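Local coordinates for nitrite oxidoreductase subunit B (PDB 7B04), which probably relays electrons through its iron-sulfur clusters, one of which lies next to a heme b, in the complex that oxidises nitrite to nitrate in an anammox bacterium, at residues T281-I289 with K330-V341. Residues are numbered along the deposited sequence; the frame is centred on the assembly and turned at random.
Sequences TWLIRHQKI and KFMVPSRELLAV
Leu-283 CA and Leu-338 CA pair at 8.3 Å on helices 281-286 and 336-341, whose short axes come within 11.8 Å and run at 135°, nearer antiparallel than parallel. No hydrogen bond joins 281-289 to 330-341, so the contact illustrates how packing alone can span a wide separation. The first helix contains a wider, pi-type turn, with Gln-287 N bonded to Trp-282 O, and positive phi at Lys-288 then turns Ile-289 toward the end of helix 324-332. Trp-282 makes the largest single contribution. With CG anti to the backbone N (chi1 -173°), its indole reaches the first turn of helix 336-341 and meets the backbone edge-on, CH2 lying 3.8 Å from Leu-338 N. That amide donates a weak bond to Ser-335 OG, the N-cap. Glu-337 OE1 comes obliquely to 3.2 Å from Trp-282 CZ2, its carboxylate plane turned 72° from the indole, while Gln-287 CG sits 3.4 Å above one indole face, toward the rim. Beside the indole, Leu-283 CD2 meets Leu-338 CD1 at 3.5 Å, the side chains crossing at about a right angle, and approaches Val-341 CG1 tip to tip. This apolar layer joins helix 279-286, which packs through Leu-283 on strand 25-31 of the mixed sheet, to helix 336-342, whose Val-341 touches strand 354-358 of the antiparallel sheet. Replacing Trp-282 by an alanine would probably open a gap beside Leu-338 and Val-341 and deprive Gln-287 of the surface its CG rests on. Farther along, Ile-289 CD1 reaches Leu-338 CD2 tip to tip at 3.6 Å and touches Phe-331 CB. Lys-330 lies obliquely across Gln-287, its CE 3.3 Å from Gln-287 O, while Phe-331 packs on Asn-31 and on Glu-325 of the neighbouring subunit A.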
ATOM      1  N   THR A 281     -16.126  17.177 -20.996  1.00 36.78           N
ATOM      2  CA  THR A 281     -16.717  18.507 -21.114  1.00 39.63           C
ATOM      3  C   THR A 281     -18.056  18.598 -20.390  1.00 42.47           C
ATOM      4  O   THR A 281     -18.393  19.653 -19.840  1.00 40.52           O
ATOM      5  CB  THR A 281     -16.882  18.873 -22.590  1.00 40.00           C
ATOM      6  OG1 THR A 281     -15.632  18.701 -23.270  1.00 36.43           O
ATOM      7  CG2 THR A 281     -17.343  20.318 -22.743  1.00 46.65           C
ATOM      8  N   TRP A 282     -18.826  17.509 -20.378  1.00 39.59           N
ATOM      9  CA  TRP A 282     -20.118  17.516 -19.699  1.00 43.31           C
ATOM     10  C   TRP A 282     -19.951  17.727 -18.199  1.00 40.48           C
ATOM     11  O   TRP A 282     -20.653  18.546 -17.593  1.00 41.51           O
ATOM     12  CB  TRP A 282     -20.860  16.209 -19.985  1.00 42.11           C
ATOM     13  CG  TRP A 282     -22.266  16.178 -19.469  1.00 40.15           C
ATOM     14  CD1 TRP A 282     -23.336  16.866 -19.961  1.00 50.92           C
ATOM     15  CD2 TRP A 282     -22.757  15.412 -18.361  1.00 40.05           C
ATOM     16  NE1 TRP A 282     -24.462  16.580 -19.227  1.00 56.47           N
ATOM     17  CE2 TRP A 282     -24.133  15.690 -18.239  1.00 48.33           C
ATOM     18  CE3 TRP A 282     -22.166  14.521 -17.460  1.00 41.89           C
ATOM     19  CZ2 TRP A 282     -24.928  15.107 -17.253  1.00 47.08           C
ATOM     20  CZ3 TRP A 282     -22.956  13.944 -16.481  1.00 42.71           C
ATOM     21  CH2 TRP A 282     -24.322  14.239 -16.386  1.00 47.42           C
ATOM     22  N   LEU A 283     -19.026  16.990 -17.581  1.00 37.78           N
ATOM     23  CA  LEU A 283     -18.846  17.066 -16.134  1.00 37.80           C
ATOM     24  C   LEU A 283     -18.319  18.428 -15.692  1.00 37.66           C
ATOM     25  O   LEU A 283     -18.686  18.919 -14.617  1.00 36.70           O
ATOM     26  CB  LEU A 283     -17.903  15.959 -15.669  1.00 34.47           C
ATOM     27  CG  LEU A 283     -18.427  14.532 -15.825  1.00 30.75           C
ATOM     28  CD1 LEU A 283     -17.352  13.515 -15.480  1.00 24.77           C
ATOM     29  CD2 LEU A 283     -19.655  14.333 -14.967  1.00 35.94           C
ATOM     30  N   ILE A 284     -17.463  19.052 -16.495  1.00 39.92           N
ATOM     31  CA  ILE A 284     -16.753  20.250 -16.053  1.00 36.52           C
ATOM     32  C   ILE A 284     -17.559  21.519 -16.303  1.00 35.14           C
ATOM     33  O   ILE A 284     -17.613  22.400 -15.443  1.00 31.09           O
ATOM     34  CB  ILE A 284     -15.375  20.321 -16.738  1.00 32.46           C
ATOM     35  CG1 ILE A 284     -14.557  19.071 -16.422  1.00 35.27           C
ATOM     36  CG2 ILE A 284     -14.629  21.574 -16.308  1.00 28.82           C
ATOM     37  CD1 ILE A 284     -13.409  18.852 -17.371  1.00 30.82           C
ATOM     38  N   ARG A 285     -18.197  21.641 -17.464  1.00 42.17           N
ATOM     39  CA  ARG A 285     -18.851  22.889 -17.837  1.00 39.13           C
ATOM     40  C   ARG A 285     -20.368  22.818 -17.844  1.00 40.45           C
ATOM     41  O   ARG A 285     -21.017  23.847 -17.647  1.00 53.11           O
ATOM     42  CB  ARG A 285     -18.380  23.338 -19.225  1.00 32.17           C
ATOM     43  CG  ARG A 285     -16.889  23.583 -19.313  1.00 35.20           C
ATOM     44  CD  ARG A 285     -16.521  24.886 -18.635  1.00 38.21           C
ATOM     45  NE  ARG A 285     -16.202  25.930 -19.603  1.00 39.38           N
ATOM     46  CZ  ARG A 285     -16.852  27.082 -19.696  1.00 41.93           C
ATOM     47  NH1 ARG A 285     -16.494  27.975 -20.607  1.00 47.21           N
ATOM     48  NH2 ARG A 285     -17.870  27.339 -18.885  1.00 38.76           N
ATOM     49  N   HIS A 286     -20.950  21.643 -18.057  1.00 36.78           N
ATOM     50  CA  HIS A 286     -22.401  21.522 -18.052  1.00 41.98           C
ATOM     51  C   HIS A 286     -22.938  21.107 -16.690  1.00 46.24           C
ATOM     52  O   HIS A 286     -24.022  21.547 -16.290  1.00 49.50           O
ATOM     53  CB  HIS A 286     -22.845  20.541 -19.138  1.00 41.18           C
ATOM     54  CG  HIS A 286     -22.599  21.044 -20.527  1.00 43.09           C
ATOM     55  ND1 HIS A 286     -21.382  20.917 -21.159  1.00 38.51           N
ATOM     56  CD2 HIS A 286     -23.409  21.695 -21.395  1.00 41.51           C
ATOM     57  CE1 HIS A 286     -21.454  21.461 -22.362  1.00 38.21           C
ATOM     58  NE2 HIS A 286     -22.674  21.938 -22.530  1.00 39.44           N
ATOM     59  N   GLN A 287     -22.200  20.265 -15.965  1.00 43.52           N
ATOM     60  CA  GLN A 287     -22.593  19.874 -14.620  1.00 42.34           C
ATOM     61  C   GLN A 287     -21.873  20.659 -13.533  1.00 43.38           C
ATOM     62  O   GLN A 287     -22.403  20.770 -12.422  1.00 44.73           O
ATOM     63  CB  GLN A 287     -22.334  18.378 -14.406  1.00 39.66           C
ATOM     64  CG  GLN A 287     -23.227  17.472 -15.230  1.00 43.92           C
ATOM     65  CD  GLN A 287     -24.676  17.534 -14.793  1.00 44.36           C
ATOM     66  OE1 GLN A 287     -25.529  18.059 -15.508  1.00 50.42           O
ATOM     67  NE2 GLN A 287     -24.961  17.000 -13.611  1.00 45.62           N
ATOM     68  N   LYS A 288     -20.699  21.219 -13.836  1.00 38.65           N
ATOM     69  CA  LYS A 288     -19.906  21.981 -12.870  1.00 35.21           C
ATOM     70  C   LYS A 288     -19.712  21.195 -11.575  1.00 34.59           C
ATOM     71  O   LYS A 288     -19.737  21.749 -10.474  1.00 43.21           O
ATOM     72  CB  LYS A 288     -20.541  23.345 -12.592  1.00 41.80           C
ATOM     73  CG  LYS A 288     -20.631  24.250 -13.810  1.00 36.93           C
ATOM     74  CD  LYS A 288     -21.164  25.624 -13.438  1.00 40.80           C
ATOM     75  CE  LYS A 288     -22.618  25.553 -13.001  1.00 37.24           C
ATOM     76  NZ  LYS A 288     -23.510  25.130 -14.116  1.00 47.15           N
ATOM     77  N   ILE A 289     -19.517  19.885 -11.712  1.00 31.60           N
ATOM     78  CA  ILE A 289     -19.369  19.000 -10.564  1.00 36.50           C
ATOM     79  C   ILE A 289     -17.888  18.793 -10.268  1.00 40.06           C
ATOM     80  O   ILE A 289     -17.503  18.519  -9.126  1.00 40.98           O
ATOM     81  CB  ILE A 289     -20.092  17.659 -10.798  1.00 36.71           C
ATOM     82  CG1 ILE A 289     -20.167  16.855  -9.498  1.00 41.37           C
ATOM     83  CG2 ILE A 289     -19.414  16.857 -11.903  1.00 31.35           C
ATOM     84  CD1 ILE A 289     -21.155  15.715  -9.544  1.00 35.49           C
ATOM     85  N   LYS A 330     -25.198  17.655  -6.280  1.00 51.13           N
ATOM     86  CA  LYS A 330     -25.430  16.767  -7.415  1.00 44.61           C
ATOM     87  C   LYS A 330     -24.899  15.362  -7.142  1.00 39.95           C
ATOM     88  O   LYS A 330     -25.521  14.371  -7.540  1.00 43.18           O
ATOM     89  CB  LYS A 330     -24.787  17.346  -8.674  1.00 39.66           C
ATOM     90  CG  LYS A 330     -25.418  18.639  -9.161  1.00 42.19           C
ATOM     91  CD  LYS A 330     -24.861  19.049 -10.513  1.00 37.47           C
ATOM     92  CE  LYS A 330     -25.324  20.442 -10.901  1.00 41.76           C
ATOM     93  NZ  LYS A 330     -26.807  20.518 -11.014  1.00 38.97           N
ATOM     94  N   PHE A 331     -23.747  15.256  -6.472  1.00 41.06           N
ATOM     95  CA  PHE A 331     -23.106  13.954  -6.301  1.00 44.15           C
ATOM     96  C   PHE A 331     -23.808  13.082  -5.264  1.00 43.46           C
ATOM     97  O   PHE A 331     -24.007  11.885  -5.500  1.00 45.54           O
ATOM     98  CB  PHE A 331     -21.637  14.127  -5.909  1.00 35.12           C
ATOM     99  CG  PHE A 331     -21.025  12.886  -5.320  1.00 33.97           C
ATOM    100  CD1 PHE A 331     -20.585  11.864  -6.142  1.00 40.53           C
ATOM    101  CD2 PHE A 331     -20.911  12.732  -3.945  1.00 30.72           C
ATOM    102  CE1 PHE A 331     -20.032  10.715  -5.608  1.00 42.90           C
ATOM    103  CE2 PHE A 331     -20.364  11.584  -3.406  1.00 35.27           C
ATOM    104  CZ  PHE A 331     -19.924  10.574  -4.240  1.00 38.89           C
ATOM    105  N   MET A 332     -24.168  13.651  -4.109  1.00 44.23           N
ATOM    106  CA  MET A 332     -24.668  12.833  -3.005  1.00 47.09           C
ATOM    107  C   MET A 332     -25.942  12.091  -3.378  1.00 48.59           C
ATOM    108  O   MET A 332     -26.172  10.972  -2.906  1.00 46.58           O
ATOM    109  CB  MET A 332     -24.920  13.701  -1.773  1.00 46.25           C
ATOM    110  CG  MET A 332     -23.689  14.387  -1.224  1.00 44.02           C
ATOM    111  SD  MET A 332     -24.110  15.472   0.151  1.00 66.15           S
ATOM    112  CE  MET A 332     -24.588  14.271   1.388  1.00 41.81           C
ATOM    113  N   VAL A 333     -26.770  12.690  -4.225  1.00 46.98           N
ATOM    114  CA  VAL A 333     -27.927  12.017  -4.804  1.00 50.38           C
ATOM    115  C   VAL A 333     -27.764  12.121  -6.314  1.00 47.18           C
ATOM    116  O   VAL A 333     -28.244  13.088  -6.923  1.00 45.25           O
ATOM    117  CB  VAL A 333     -29.245  12.650  -4.330  1.00 57.80           C
ATOM    118  CG1 VAL A 333     -30.419  11.759  -4.680  1.00 50.54           C
ATOM    119  CG2 VAL A 333     -29.201  12.925  -2.832  1.00 49.94           C
ATOM    120  N   PRO A 334     -27.093  11.167  -6.955  1.00 44.73           N
ATOM    121  CA  PRO A 334     -26.753  11.342  -8.370  1.00 48.39           C
ATOM    122  C   PRO A 334     -27.992  11.329  -9.247  1.00 46.75           C
ATOM    123  O   PRO A 334     -28.903  10.520  -9.059  1.00 49.25           O
ATOM    124  CB  PRO A 334     -25.848  10.140  -8.672  1.00 37.19           C
ATOM    125  CG  PRO A 334     -25.391   9.647  -7.337  1.00 40.79           C
ATOM    126  CD  PRO A 334     -26.518   9.932  -6.398  1.00 41.51           C
ATOM    127  N   SER A 335     -28.014  12.242 -10.215  1.00 45.71           N
ATOM    128  CA  SER A 335     -29.014  12.176 -11.263  1.00 45.07           C
ATOM    129  C   SER A 335     -28.808  10.897 -12.073  1.00 42.34           C
ATOM    130  O   SER A 335     -27.782  10.219 -11.971  1.00 45.30           O
ATOM    131  CB  SER A 335     -28.949  13.416 -12.154  1.00 40.67           C
ATOM    132  OG  SER A 335     -27.788  13.405 -12.964  1.00 47.93           O
ATOM    133  N   ARG A 336     -29.806  10.567 -12.892  1.00 44.04           N
ATOM    134  CA  ARG A 336     -29.708   9.364 -13.712  1.00 40.22           C
ATOM    135  C   ARG A 336     -28.523   9.420 -14.668  1.00 38.91           C
ATOM    136  O   ARG A 336     -27.820   8.418 -14.852  1.00 38.83           O
ATOM    137  CB  ARG A 336     -31.003   9.150 -14.491  1.00 41.49           C
ATOM    138  CG  ARG A 336     -30.910   8.001 -15.469  1.00 37.05           C
ATOM    139  CD  ARG A 336     -32.247   7.688 -16.092  1.00 43.10           C
ATOM    140  NE  ARG A 336     -32.261   6.349 -16.668  1.00 47.75           N
ATOM    141  CZ  ARG A 336     -33.363   5.712 -17.038  1.00 47.18           C
ATOM    142  NH1 ARG A 336     -34.545   6.294 -16.894  1.00 50.33           N
ATOM    143  NH2 ARG A 336     -33.286   4.493 -17.553  1.00 42.01           N
ATOM    144  N   GLU A 337     -28.269  10.580 -15.278  1.00 40.08           N
ATOM    145  CA  GLU A 337     -27.199  10.643 -16.268  1.00 44.72           C
ATOM    146  C   GLU A 337     -25.814  10.718 -15.636  1.00 40.29           C
ATOM    147  O   GLU A 337     -24.851  10.211 -16.221  1.00 37.92           O
ATOM    148  CB  GLU A 337     -27.410  11.835 -17.204  1.00 43.30           C
ATOM    149  CG  GLU A 337     -26.884  11.589 -18.610  1.00 47.72           C
ATOM    150  CD  GLU A 337     -27.088  12.766 -19.540  1.00 55.67           C
ATOM    151  OE1 GLU A 337     -27.262  13.899 -19.044  1.00 49.16           O
ATOM    152  OE2 GLU A 337     -27.071  12.558 -20.772  1.00 57.71           O
ATOM    153  N   LEU A 338     -25.683  11.325 -14.454  1.00 38.65           N
ATOM    154  CA  LEU A 338     -24.373  11.376 -13.813  1.00 39.65           C
ATOM    155  C   LEU A 338     -23.937   9.998 -13.333  1.00 41.04           C
ATOM    156  O   LEU A 338     -22.774   9.615 -13.506  1.00 40.38           O
ATOM    157  CB  LEU A 338     -24.378  12.366 -12.650  1.00 36.51           C
ATOM    158  CG  LEU A 338     -23.066  12.369 -11.861  1.00 34.30           C
ATOM    159  CD1 LEU A 338     -21.997  13.151 -12.601  1.00 43.79           C
ATOM    160  CD2 LEU A 338     -23.268  12.920 -10.462  1.00 34.69           C
ATOM    161  N   LEU A 339     -24.855   9.232 -12.736  1.00 41.10           N
ATOM    162  CA  LEU A 339     -24.503   7.897 -12.262  1.00 39.32           C
ATOM    163  C   LEU A 339     -24.067   7.006 -13.417  1.00 41.80           C
ATOM    164  O   LEU A 339     -23.166   6.172 -13.262  1.00 46.33           O
ATOM    165  CB  LEU A 339     -25.683   7.273 -11.519  1.00 31.04           C
ATOM    166  CG  LEU A 339     -25.448   5.876 -10.941  1.00 32.01           C
ATOM    167  CD1 LEU A 339     -24.327   5.904  -9.915  1.00 41.56           C
ATOM    168  CD2 LEU A 339     -26.725   5.319 -10.334  1.00 36.49           C
ATOM    169  N   ALA A 340     -24.691   7.170 -14.583  1.00 39.83           N
ATOM    170  CA  ALA A 340     -24.263   6.419 -15.757  1.00 36.73           C
ATOM    171  C   ALA A 340     -22.897   6.890 -16.238  1.00 35.65           C
ATOM    172  O   ALA A 340     -22.067   6.078 -16.658  1.00 45.33           O
ATOM    173  CB  ALA A 340     -25.303   6.540 -16.868  1.00 41.27           C
ATOM    174  N   VAL A 341     -22.646   8.201 -16.180  1.00 33.58           N
ATOM    175  CA  VAL A 341     -21.347   8.724 -16.595  1.00 37.34           C
ATOM    176  C   VAL A 341     -20.278   8.357 -15.573  1.00 38.27           C
ATOM    177  O   VAL A 341     -19.135   8.048 -15.931  1.00 37.24           O
ATOM    178  CB  VAL A 341     -21.433  10.247 -16.812  1.00 41.97           C
ATOM    179  CG1 VAL A 341     -20.043  10.853 -16.949  1.00 36.97           C
ATOM    180  CG2 VAL A 341     -22.271  10.561 -18.040  1.00 38.30           C
TER